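Local coordinates for transcription termination factor NusA (Planctomyces limnophilus, PDB 4MTN), which probably takes part in both transcription termination and antitermination, binding core RNA polymerase and nascent RNA, at residues 210-215 with 219-224; 259-264 with 300-305. All blocks are in the same frame, centred on the assembly; numbering follows the deposited sequence.

Contact 1: residues 210-215 with 219-224; sequences VAVSCA and IDPVGA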
ATOM      1  N   VAL A 210      -9.683  -2.231 -13.355  1.00 42.82           N
ATOM      2  CA  VAL A 210     -10.561  -2.829 -12.354  1.00 38.01           C
ATOM      3  C   VAL A 210     -11.153  -4.152 -12.827  1.00 38.22           C
ATOM      4  O   VAL A 210     -11.833  -4.206 -13.851  1.00 43.64           O
ATOM      5  CB  VAL A 210     -11.723  -1.886 -11.985  1.00 39.24           C
ATOM      6  CG1 VAL A 210     -12.517  -2.454 -10.814  1.00 37.49           C
ATOM      7  CG2 VAL A 210     -11.204  -0.492 -11.669  1.00 39.27           C
ATOM      8  N   ALA A 211     -10.896  -5.218 -12.074  1.00 39.68           N
ATOM      9  CA  ALA A 211     -11.461  -6.526 -12.387  1.00 39.70           C
ATOM     10  C   ALA A 211     -12.615  -6.847 -11.441  1.00 40.58           C
ATOM     11  O   ALA A 211     -12.433  -6.903 -10.225  1.00 37.89           O
ATOM     12  CB  ALA A 211     -10.391  -7.601 -12.308  1.00 39.52           C
ATOM     13  N   VAL A 212     -13.799  -7.061 -12.007  1.00 40.89           N
ATOM     14  CA  VAL A 212     -15.003  -7.287 -11.213  1.00 38.89           C
ATOM     15  C   VAL A 212     -15.657  -8.632 -11.528  1.00 43.16           C
ATOM     16  O   VAL A 212     -15.404  -9.230 -12.574  1.00 45.42           O
ATOM     17  CB  VAL A 212     -16.038  -6.168 -11.437  1.00 38.85           C
ATOM     18  CG1 VAL A 212     -15.478  -4.827 -10.988  1.00 34.78           C
ATOM     19  CG2 VAL A 212     -16.456  -6.113 -12.900  1.00 37.13           C
ATOM     20  N   SER A 213     -16.500  -9.102 -10.613  1.00 45.94           N
ATOM     21  CA  SER A 213     -17.202 -10.368 -10.794  1.00 46.21           C
ATOM     22  C   SER A 213     -18.548 -10.363 -10.079  1.00 44.98           C
ATOM     23  O   SER A 213     -18.805  -9.516  -9.222  1.00 40.43           O
ATOM     24  CB  SER A 213     -16.350 -11.533 -10.289  1.00 47.29           C
ATOM     25  OG  SER A 213     -16.317 -11.560  -8.873  1.00 49.18           O
ATOM     26  N   CYS A 214     -19.407 -11.311 -10.442  1.00 43.55           N
ATOM     27  CA  CYS A 214     -20.715 -11.446  -9.812  1.00 44.25           C
ATOM     28  C   CYS A 214     -21.018 -12.905  -9.489  1.00 53.30           C
ATOM     29  O   CYS A 214     -20.638 -13.806 -10.238  1.00 53.31           O
ATOM     30  CB  CYS A 214     -21.808 -10.872 -10.713  1.00 44.15           C
ATOM     31  SG  CYS A 214     -23.465 -10.943  -9.996  1.00 61.04           S
ATOM     32  N   ALA A 215     -21.702 -13.128  -8.369  1.00 52.32           N
ATOM     33  CA  ALA A 215     -22.074 -14.474  -7.944  1.00 60.47           C
ATOM     34  C   ALA A 215     -23.013 -15.122  -8.955  1.00 65.25           C
ATOM     35  O   ALA A 215     -22.895 -16.310  -9.259  1.00 65.87           O
ATOM     36  CB  ALA A 215     -22.717 -14.437  -6.568  1.00 62.21           C
ATOM     37  N   ILE A 219     -25.444 -12.812 -14.843  1.00 64.19           N
ATOM     38  CA  ILE A 219     -25.276 -11.368 -14.734  1.00 59.19           C
ATOM     39  C   ILE A 219     -23.899 -10.934 -15.229  1.00 53.90           C
ATOM     40  O   ILE A 219     -22.881 -11.507 -14.840  1.00 56.13           O
ATOM     41  CB  ILE A 219     -25.472 -10.890 -13.279  1.00 54.67           C
ATOM     42  CG1 ILE A 219     -26.932 -11.057 -12.857  1.00 54.10           C
ATOM     43  CG2 ILE A 219     -25.034  -9.438 -13.120  1.00 47.76           C
ATOM     44  CD1 ILE A 219     -27.239 -10.500 -11.482  1.00 56.83           C
ATOM     45  N   ASP A 220     -23.876  -9.923 -16.090  1.00 53.07           N
ATOM     46  CA  ASP A 220     -22.628  -9.369 -16.597  1.00 52.89           C
ATOM     47  C   ASP A 220     -22.109  -8.298 -15.641  1.00 47.85           C
ATOM     48  O   ASP A 220     -22.691  -7.218 -15.538  1.00 48.13           O
ATOM     49  CB  ASP A 220     -22.831  -8.793 -18.001  1.00 56.54           C
ATOM     50  CG  ASP A 220     -21.634  -8.003 -18.492  1.00 63.41           C
ATOM     51  OD1 ASP A 220     -20.486  -8.378 -18.169  1.00 71.60           O
ATOM     52  OD2 ASP A 220     -21.844  -7.003 -19.208  1.00 62.23           O
ATOM     53  N   PRO A 221     -21.004  -8.597 -14.943  1.00 43.17           N
ATOM     54  CA  PRO A 221     -20.471  -7.720 -13.893  1.00 41.55           C
ATOM     55  C   PRO A 221     -19.943  -6.392 -14.430  1.00 41.13           C
ATOM     56  O   PRO A 221     -20.106  -5.360 -13.778  1.00 39.06           O
ATOM     57  CB  PRO A 221     -19.341  -8.553 -13.281  1.00 40.97           C
ATOM     58  CG  PRO A 221     -18.921  -9.474 -14.372  1.00 44.22           C
ATOM     59  CD  PRO A 221     -20.166  -9.792 -15.146  1.00 43.84           C
ATOM     60  N   VAL A 222     -19.324  -6.418 -15.605  1.00 35.32           N
ATOM     61  CA  VAL A 222     -18.805  -5.199 -16.212  1.00 35.06           C
ATOM     62  C   VAL A 222     -19.947  -4.275 -16.609  1.00 35.67           C
ATOM     63  O   VAL A 222     -19.945  -3.091 -16.274  1.00 38.31           O
ATOM     64  CB  VAL A 222     -17.941  -5.501 -17.449  1.00 38.56           C
ATOM     65  CG1 VAL A 222     -17.433  -4.208 -18.066  1.00 38.39           C
ATOM     66  CG2 VAL A 222     -16.781  -6.407 -17.076  1.00 38.87           C
ATOM     67  N   GLY A 223     -20.928  -4.832 -17.316  1.00 39.73           N
ATOM     68  CA  GLY A 223     -22.080  -4.075 -17.773  1.00 38.56           C
ATOM     69  C   GLY A 223     -22.867  -3.444 -16.642  1.00 37.18           C
ATOM     70  O   GLY A 223     -23.486  -2.395 -16.818  1.00 41.34           O
ATOM     71  N   ALA A 224     -22.840  -4.085 -15.478  1.00 36.64           N
ATOM     72  CA  ALA A 224     -23.512  -3.558 -14.297  1.00 43.86           C
ATOM     73  C   ALA A 224     -22.800  -2.309 -13.786  1.00 41.29           C
ATOM     74  O   ALA A 224     -23.441  -1.362 -13.329  1.00 46.48           O
ATOM     75  CB  ALA A 224     -23.580  -4.616 -13.208  1.00 38.07           C
TER

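Contact 2: residues 259-264 with 300-305; sequences PNAMQP and RLASKL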
ATOM      1  N   PRO A 259      -6.152 -12.099 -21.145  1.00 57.76           N
ATOM      2  CA  PRO A 259      -6.581 -11.333 -22.323  1.00 58.94           C
ATOM      3  C   PRO A 259      -7.517 -10.175 -21.974  1.00 55.92           C
ATOM      4  O   PRO A 259      -7.480  -9.139 -22.638  1.00 58.35           O
ATOM      5  CB  PRO A 259      -7.311 -12.376 -23.172  1.00 53.08           C
ATOM      6  CG  PRO A 259      -6.692 -13.665 -22.787  1.00 53.58           C
ATOM      7  CD  PRO A 259      -6.410 -13.542 -21.320  1.00 60.34           C
ATOM      8  N   ASN A 260      -8.337 -10.355 -20.943  1.00 51.32           N
ATOM      9  CA  ASN A 260      -9.229  -9.300 -20.475  1.00 53.69           C
ATOM     10  C   ASN A 260      -8.458  -8.099 -19.940  1.00 56.27           C
ATOM     11  O   ASN A 260      -8.849  -6.951 -20.155  1.00 57.85           O
ATOM     12  CB  ASN A 260     -10.166  -9.836 -19.389  1.00 55.66           C
ATOM     13  CG  ASN A 260     -11.215 -10.782 -19.938  1.00 59.14           C
ATOM     14  OD1 ASN A 260     -11.198 -11.131 -21.118  1.00 62.28           O
ATOM     15  ND2 ASN A 260     -12.135 -11.205 -19.079  1.00 57.59           N
ATOM     16  N   ALA A 261      -7.363  -8.372 -19.239  1.00 55.70           N
ATOM     17  CA  ALA A 261      -6.543  -7.320 -18.652  1.00 52.10           C
ATOM     18  C   ALA A 261      -5.649  -6.664 -19.702  1.00 51.49           C
ATOM     19  O   ALA A 261      -5.163  -5.551 -19.507  1.00 46.67           O
ATOM     20  CB  ALA A 261      -5.701  -7.880 -17.513  1.00 52.51           C
HETATM   21  N   MSE A 262      -5.443  -7.359 -20.817  1.00 54.18           N
HETATM   22  CA  MSE A 262      -4.586  -6.858 -21.887  1.00 55.69           C
HETATM   23  C   MSE A 262      -5.344  -5.960 -22.860  1.00 60.25           C
HETATM   24  O   MSE A 262      -4.766  -5.459 -23.827  1.00 62.64           O
HETATM   25  CB  MSE A 262      -3.945  -8.023 -22.644  1.00 56.28           C
HETATM   26  CG  MSE A 262      -2.822  -8.712 -21.888  1.00 58.17           C
HETATM   27 SE   MSE A 262      -1.351  -7.503 -21.465  1.00 80.93          SE
HETATM   28  CE  MSE A 262      -0.856  -6.988 -23.278  1.00 72.59           C
ATOM     29  N   GLN A 263      -6.635  -5.767 -22.607  1.00 60.68           N
ATOM     30  CA  GLN A 263      -7.454  -4.870 -23.417  1.00 64.21           C
ATOM     31  C   GLN A 263      -6.885  -3.453 -23.373  1.00 69.27           C
ATOM     32  O   GLN A 263      -6.266  -3.068 -22.381  1.00 70.50           O
ATOM     33  CB  GLN A 263      -8.906  -4.884 -22.929  1.00 64.56           C
ATOM     34  CG  GLN A 263      -9.647  -6.185 -23.205  1.00 65.61           C
ATOM     35  CD  GLN A 263      -9.906  -6.413 -24.683  1.00 67.26           C
ATOM     36  OE1 GLN A 263      -9.986  -5.465 -25.465  1.00 68.57           O
ATOM     37  NE2 GLN A 263     -10.040  -7.675 -25.074  1.00 66.60           N
ATOM     38  N   PRO A 264      -7.097  -2.662 -24.440  1.00 73.17           N
ATOM     39  CA  PRO A 264      -7.850  -2.919 -25.678  1.00 74.58           C
ATOM     40  C   PRO A 264      -7.210  -3.931 -26.631  1.00 76.53           C
ATOM     41  O   PRO A 264      -7.898  -4.439 -27.516  1.00 83.27           O
ATOM     42  CB  PRO A 264      -7.908  -1.538 -26.348  1.00 75.39           C
ATOM     43  CG  PRO A 264      -7.540  -0.557 -25.280  1.00 74.68           C
ATOM     44  CD  PRO A 264      -6.583  -1.284 -24.402  1.00 72.91           C
ATOM     45  N   ARG A 300       2.111  -3.198 -17.691  1.00 52.49           N
ATOM     46  CA  ARG A 300       2.482  -2.952 -16.302  1.00 55.05           C
ATOM     47  C   ARG A 300       1.275  -3.067 -15.375  1.00 54.45           C
ATOM     48  O   ARG A 300       1.342  -3.719 -14.333  1.00 56.13           O
ATOM     49  CB  ARG A 300       3.117  -1.566 -16.168  1.00 61.26           C
ATOM     50  CG  ARG A 300       3.871  -1.327 -14.872  1.00 68.46           C
ATOM     51  CD  ARG A 300       4.327   0.119 -14.793  1.00 77.13           C
ATOM     52  NE  ARG A 300       4.795   0.603 -16.089  1.00 86.42           N
ATOM     53  CZ  ARG A 300       4.906   1.887 -16.413  1.00 94.43           C
ATOM     54  NH1 ARG A 300       4.579   2.824 -15.534  1.00 97.24           N
ATOM     55  NH2 ARG A 300       5.339   2.235 -17.616  1.00 98.46           N
ATOM     56  N   LEU A 301       0.173  -2.433 -15.765  1.00 52.67           N
ATOM     57  CA  LEU A 301      -1.061  -2.498 -14.993  1.00 52.56           C
ATOM     58  C   LEU A 301      -1.697  -3.881 -15.086  1.00 43.38           C
ATOM     59  O   LEU A 301      -2.259  -4.383 -14.113  1.00 48.89           O
ATOM     60  CB  LEU A 301      -2.050  -1.431 -15.468  1.00 52.09           C
ATOM     61  CG  LEU A 301      -1.687   0.017 -15.139  1.00 50.77           C
ATOM     62  CD1 LEU A 301      -2.702   0.977 -15.738  1.00 43.91           C
ATOM     63  CD2 LEU A 301      -1.586   0.210 -13.633  1.00 49.94           C
ATOM     64  N   ALA A 302      -1.603  -4.493 -16.262  1.00 44.06           N
ATOM     65  CA  ALA A 302      -2.152  -5.825 -16.479  1.00 44.31           C
ATOM     66  C   ALA A 302      -1.423  -6.859 -15.629  1.00 58.87           C
ATOM     67  O   ALA A 302      -2.002  -7.869 -15.229  1.00 61.50           O
ATOM     68  CB  ALA A 302      -2.075  -6.198 -17.948  1.00 45.32           C
ATOM     69  N   SER A 303      -0.149  -6.597 -15.355  1.00 56.39           N
ATOM     70  CA  SER A 303       0.657  -7.484 -14.524  1.00 52.94           C
ATOM     71  C   SER A 303       0.217  -7.418 -13.065  1.00 49.16           C
ATOM     72  O   SER A 303       0.049  -8.451 -12.415  1.00 50.13           O
ATOM     73  CB  SER A 303       2.139  -7.131 -14.645  1.00 53.82           C
ATOM     74  OG  SER A 303       2.601  -7.330 -15.970  1.00 58.23           O
ATOM     75  N   LYS A 304       0.033  -6.202 -12.556  1.00 47.99           N
ATOM     76  CA  LYS A 304      -0.454  -6.003 -11.194  1.00 51.76           C
ATOM     77  C   LYS A 304      -1.830  -6.630 -11.000  1.00 54.28           C
ATOM     78  O   LYS A 304      -2.097  -7.264  -9.979  1.00 57.52           O
ATOM     79  CB  LYS A 304      -0.527  -4.513 -10.851  1.00 55.49           C
ATOM     80  CG  LYS A 304       0.794  -3.857 -10.500  1.00 61.45           C
ATOM     81  CD  LYS A 304       0.555  -2.646  -9.604  1.00 66.21           C
ATOM     82  CE  LYS A 304       1.757  -1.719  -9.567  1.00 72.10           C
ATOM     83  NZ  LYS A 304       1.899  -0.952 -10.836  1.00 77.87           N
ATOM     84  N   LEU A 305      -2.699  -6.442 -11.989  1.00 51.51           N
ATOM     85  CA  LEU A 305      -4.073  -6.927 -11.919  1.00 48.71           C
ATOM     86  C   LEU A 305      -4.130  -8.450 -11.872  1.00 48.88           C
ATOM     87  O   LEU A 305      -4.861  -9.030 -11.069  1.00 52.80           O
ATOM     88  CB  LEU A 305      -4.877  -6.411 -13.114  1.00 44.27           C
ATOM     89  CG  LEU A 305      -6.396  -6.552 -13.027  1.00 42.46           C
ATOM     90  CD1 LEU A 305      -6.952  -5.614 -11.971  1.00 44.53           C
ATOM     91  CD2 LEU A 305      -7.036  -6.287 -14.378  1.00 44.78           C
TER

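Contact 1: residues 210-215 with 219-224
Cys214 has SG anti to its backbone N (chi1 -178°), and the thiol comes to lie against Ile219, with SG 3.8 Å from CG2 of Ile219. In Val212, chi1 of -62° leaves CG2 between the backbone N and the carbonyl carbon, which turns this methyl, not CG1, toward Pro221, 3.8 Å from its CB. The same methyl also approaches Val222, CG2 to CG2 at 4.2 Å. Pro221 fills the middle: its CB rests 3.7 Å from CA of Ser213, over the backbone between the two inward-facing residues, while the Ser213 side chain leaves on the other face and bonds to Arg198. No hydrogen bond crosses, and the direct contacts between the segments are apolar, for which valine, cysteine and a compact proline ring are well suited. Proline also fits its place in the first helical turn, where an N-H would have no acceptor within the helix. Just before it Asp220 is the N-cap, its carboxylate accepting weak bonds from Val222 N and Gly223 N, while OD1 forms a salt bridge with Arg249. Between the segments the chain turns back through only three residues, and the touching parts run almost opposite, 172° apart. This strand-to-helix return is consistent with a type II KH fold: helix 221-226 packs on the sheet and leads through Gly-Val-Arg-Gly into helix 231-239, the helix-GXXG-helix element with which KH domains typically bind nucleic acid, here probably RNA.

Contact 2: residues 259-264 with 300-305
Ala261 and Ala302 face each other at the centre of this helix contact, their CB atoms 4.0 Å apart. With no branch beyond CB on either residue, the backbones come near enough for the two CA atoms to lie 5.1 Å apart, and the Ala302 methyl also sits beside the carbonyl oxygen of Ala261. Larger side chains then close in from two directions. Leu305, one turn after Ala302 on the same face of its helix, has CG extended opposite the backbone N (chi1 -166°); together with chi2 of 69° this turns its CD2 methyl to Ala261, 3.8 Å from CB. Met262, modelled as selenomethionine, works from the other segment. Its chain leaves the backbone with CG opposite the carbonyl carbon and then bends at both chi2 and chi3, folding back instead of extending; the bend brings SE to 3.8 Å from CB of Ala302. The selenium is a label in place of sulfur, but methionine's flexible, unbranched chain suits the place, since it can fold to follow the surface formed by Ala302, Val299, Ile310 and Val312. All four touching residues are buried, and no hydrogen bond links the segments. The backbone at the end of helix 254-261 has polar company nonetheless: the carbonyl oxygens of Ala261 and Gln263 each accept a weak bond from Lys209 NZ. Helix 254-261 thus packs on helix 297-306 within a helix-strand-strand-helix-helix-strand order consistent with a type II KH fold, and helix 297-306 also lies on strands 195-203 and 207-214, as in the tandem KH arrangement of NusA.

The two contacts follow one another along the chain, contact 1 closing before contact 2 opens, and their centres lie 16 Å apart. Leu305 is the bridge: its CD1 lies 4.0 Å from Ala211 N, on the strand whose Val212 and Cys214 serve contact 1. Lys209 and Arg249 are neighbours shared by the region, the first on that same strand and the second at the end of strand 244-249. Contact 1 thus packs a helix start on its own sheet, whereas contact 2 packs two helices that follow strand 244-249, with Leu305 of its second segment touching the sheet that holds contact 1. No RNA is bound here, though KH folds of this family commonly bind it.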